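Local coordinates for putative secreted cellulose binding protein (Streptomyces coelicolor, PDB 4OY7) that cleaves glycosidic bonds of cellulose oxidatively with a copper ion, the chain here being the lytic polysaccharide monooxygenase (AA10) domain of a longer secreted protein, at residues A[122-125]-A[126-129]; A[77-80]-A[81-84]. All coordinates share one frame; numbering follows the deposited sequence.

Overall arrangement
Both interactions are local contacts within continuous stretches of chain in the single AA10 lytic polysaccharide monooxygenase domain. Interaction 2 (77-84) comes first, in the long loop between strands 51-52 and 92-94; interaction 1 (122-129) follows, in the connection from strand 112-119 to strand 134-141 of the mixed sheet. Their centres lie about 17 Å apart and their nearest atoms about 5 Å, without touching. C69 is met by the L129 side chain of interaction 1, and its backbone N makes a weak hydrogen bond with N83 OD1 of interaction 2. The beta-turn loop lies against strand 168-178, whereas the 3-10 turn lies among helices, its F79 side chain about 8 Å from that of copper-binding H1.

Interaction 1: A[122-125]-A[126-129]; sequences GWSP and TSEL
The indole of W123 reaches across a type I beta turn running from S124 to S127 and lays its N-H edge against the chain that leaves the turn. NE1 donates to E128 O at 3.0 Å in an essentially straight bond (179°), and the acceptor lies in the ring plane, although the nitrogen stands well above the carbonyl plane of E128. With CG anti to the backbone N (chi1 -176°) and the ring turned across the CB-CG bond, the indole lies between two neighbours of its own loop. On one face L129 CD1 approaches toward the rim, 3.9 Å from CZ2, the two side chains crossing at about a right angle; over the opposite face, also near the rim, stands P125 N. With alanine in place of W123, E128 O would probably lose this donor and L129 CD1 the ring it packs on. The indole also touches L171, which L129 meets as well, so the loop joining strands 112-119 and 134-141 is packed on strand 168-178 of the mixed sheet. The turn itself closes through S127 N to S124 O at 2.9 Å. Two waters bind the turn: one joins S124 N to S127 OG. The second is shared by three hydroxyls, those of T126 OG1, S127 OG and S124 OG, the last at 3.0 Å.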
# COMPACT_ATOMS: atom_id res chain seq x y z
N GLY A 122 16.55 10.30 -1.67
CA GLY A 122 16.49 11.58 -0.99
C GLY A 122 15.13 11.88 -0.41
O GLY A 122 15.03 12.67 0.53
N TRP A 123 14.07 11.27 -0.94
CA TRP A 123 12.75 11.43 -0.35
C TRP A 123 12.70 10.70 0.98
O TRP A 123 13.12 9.56 1.08
CB TRP A 123 11.66 10.88 -1.26
CG TRP A 123 10.27 11.09 -0.73
CD1 TRP A 123 9.47 12.16 -0.96
CD2 TRP A 123 9.54 10.20 0.12
NE1 TRP A 123 8.27 12.01 -0.30
CE2 TRP A 123 8.28 10.81 0.36
CE3 TRP A 123 9.80 8.94 0.68
CZ2 TRP A 123 7.29 10.21 1.13
CZ3 TRP A 123 8.80 8.35 1.47
CH2 TRP A 123 7.57 8.98 1.67
N SER A 124 12.14 11.36 1.99
CA SER A 124 11.88 10.72 3.26
C SER A 124 10.43 10.94 3.70
O SER A 124 9.77 11.94 3.33
CB SER A 124 12.87 11.18 4.32
OG SER A 124 12.48 12.46 4.79
N PRO A 125 9.92 10.02 4.54
CA PRO A 125 8.50 9.99 4.87
C PRO A 125 7.94 11.11 5.73
O PRO A 125 6.74 11.17 5.89
CB PRO A 125 8.33 8.62 5.55
CG PRO A 125 9.66 8.30 6.08
CD PRO A 125 10.62 8.83 5.07
N THR A 126 8.78 12.00 6.25
CA THR A 126 8.28 13.22 6.87
C THR A 126 7.93 14.30 5.83
O THR A 126 7.37 15.31 6.18
CB THR A 126 9.23 13.80 7.93
OG1 THR A 126 10.52 14.01 7.36
CG2 THR A 126 9.31 12.85 9.12
N SER A 127 8.21 14.05 4.56
CA SER A 127 7.75 14.88 3.46
C SER A 127 6.48 14.35 2.82
O SER A 127 6.22 13.15 2.82
CB SER A 127 8.81 14.95 2.38
OG SER A 127 9.99 15.50 2.91
N GLU A 128 5.73 15.26 2.22
CA GLU A 128 4.56 14.88 1.42
C GLU A 128 4.97 13.89 0.32
O GLU A 128 6.02 14.03 -0.30
CB GLU A 128 3.98 16.14 0.80
CG GLU A 128 2.75 15.91 -0.02
CD GLU A 128 2.20 17.18 -0.63
OE1 GLU A 128 1.27 17.09 -1.43
OE2 GLU A 128 2.67 18.28 -0.30
N LEU A 129 4.12 12.89 0.10
CA LEU A 129 4.25 11.96 -1.03
C LEU A 129 3.49 12.49 -2.23
O LEU A 129 2.25 12.51 -2.26
CB LEU A 129 3.74 10.57 -0.65
CG LEU A 129 3.80 9.55 -1.77
CD1 LEU A 129 5.27 9.24 -2.03
CD2 LEU A 129 3.03 8.30 -1.38
O HOH W 1 12.07 14.30 1.49
O HOH W 2 11.20 15.16 5.20

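Interaction 2: A[77-80]-A[81-84]; sequences YDFS and AYNA
F79 O and S80 O accept in succession from Y82 N, at 3.0 Å, and N83 N, at 3.1 Å, the i to i+3 spacing of a 3-10 turn, which A84 N continues by bonding to A81 O. Just before the turn, D78 OD1 accepts from S80 N at 2.9 Å, forming an Asx turn; the same oxygen also bonds S39 OG, so one carboxylate oxygen holds the start of the turn and ties it to helix 30-39. F79 and Y82, three residues apart, send their rings out beside each other. Y82 CD2 comes to the edge of the F79 ring, near its plane, and lies 4.2 Å from F79 CD1, a light apolar touch rather than a stack. Y82 CD2 is nearer still to F79 O, at 3.4 Å, with that oxygen close to the plane of the tyrosine ring. Each ring is carried beside its own backbone N, anti to the carbonyl carbon (chi1 -72° for F79 and -61° for Y82), which brings CD1 of F79 and CD2 of Y82 together, the two side chains crossing at a slant. S80 and N83 are linked by a water, which is bonded to S80 OG at 2.9 Å and accepts from N83 ND2 at 3.1 Å. That amide nitrogen also bonds S70 OG. Both aromatic rings touch A43 of helix 42-45 and T11 of helix 10-18, while A81 and Y82 rest on A35 of helix 30-39, so the 3-10 turn is wedged among three helices in the loop that leads on to strand 92-94.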
# COMPACT_ATOMS: atom_id res chain seq x y z
N TYR A 77 -14.70 4.85 2.59
CA TYR A 77 -14.27 4.91 3.98
C TYR A 77 -13.26 6.03 4.19
O TYR A 77 -12.65 6.54 3.24
CB TYR A 77 -13.62 3.57 4.39
CG TYR A 77 -14.52 2.40 4.12
CD1 TYR A 77 -15.71 2.25 4.83
CD2 TYR A 77 -14.21 1.47 3.15
CE1 TYR A 77 -16.56 1.20 4.58
CE2 TYR A 77 -15.08 0.42 2.85
CZ TYR A 77 -16.24 0.29 3.60
OH TYR A 77 -17.10 -0.75 3.35
N ASP A 78 -13.04 6.36 5.46
CA ASP A 78 -12.08 7.38 5.83
C ASP A 78 -10.72 6.72 5.99
O ASP A 78 -10.52 5.98 6.93
CB ASP A 78 -12.50 8.06 7.14
CG ASP A 78 -11.54 9.16 7.57
OD1 ASP A 78 -10.40 9.27 7.03
OD2 ASP A 78 -11.91 9.93 8.47
N PHE A 79 -9.84 6.94 5.02
CA PHE A 79 -8.45 6.45 5.07
C PHE A 79 -7.50 7.62 5.12
O PHE A 79 -6.29 7.46 4.95
CB PHE A 79 -8.11 5.61 3.82
CG PHE A 79 -8.77 4.26 3.78
CD1 PHE A 79 -8.44 3.26 4.70
CD2 PHE A 79 -9.73 3.99 2.81
CE1 PHE A 79 -9.08 2.03 4.66
CE2 PHE A 79 -10.37 2.77 2.78
CZ PHE A 79 -10.05 1.78 3.69
N SER A 80 -8.02 8.80 5.43
CA SER A 80 -7.24 10.04 5.36
C SER A 80 -5.99 10.01 6.24
O SER A 80 -4.94 10.53 5.85
CB SER A 80 -8.13 11.25 5.69
OG SER A 80 -7.43 12.48 5.55
N ALA A 81 -6.10 9.38 7.41
CA ALA A 81 -4.97 9.32 8.35
C ALA A 81 -3.76 8.56 7.84
O ALA A 81 -2.65 8.79 8.31
CB ALA A 81 -5.41 8.73 9.71
N TYR A 82 -3.97 7.71 6.84
CA TYR A 82 -2.93 6.85 6.28
C TYR A 82 -2.07 7.64 5.30
O TYR A 82 -1.08 7.13 4.83
CB TYR A 82 -3.56 5.55 5.71
CG TYR A 82 -4.23 4.79 6.82
CD1 TYR A 82 -3.52 3.91 7.62
CD2 TYR A 82 -5.56 5.04 7.16
CE1 TYR A 82 -4.11 3.26 8.68
CE2 TYR A 82 -6.16 4.41 8.23
CZ TYR A 82 -5.43 3.51 9.00
OH TYR A 82 -5.98 2.89 10.11
N ASN A 83 -2.43 8.89 5.01
CA ASN A 83 -1.50 9.82 4.37
C ASN A 83 -0.51 10.56 5.29
O ASN A 83 0.39 11.24 4.78
CB ASN A 83 -2.27 10.89 3.53
CG ASN A 83 -3.01 10.27 2.39
OD1 ASN A 83 -2.41 9.56 1.54
ND2 ASN A 83 -4.31 10.50 2.34
N ALA A 84 -0.66 10.45 6.62
CA ALA A 84 0.18 11.21 7.55
C ALA A 84 1.66 11.04 7.23
O ALA A 84 2.16 9.93 7.10
CB ALA A 84 -0.10 10.78 8.99
O HOH W 3 -5.95 12.99 3.14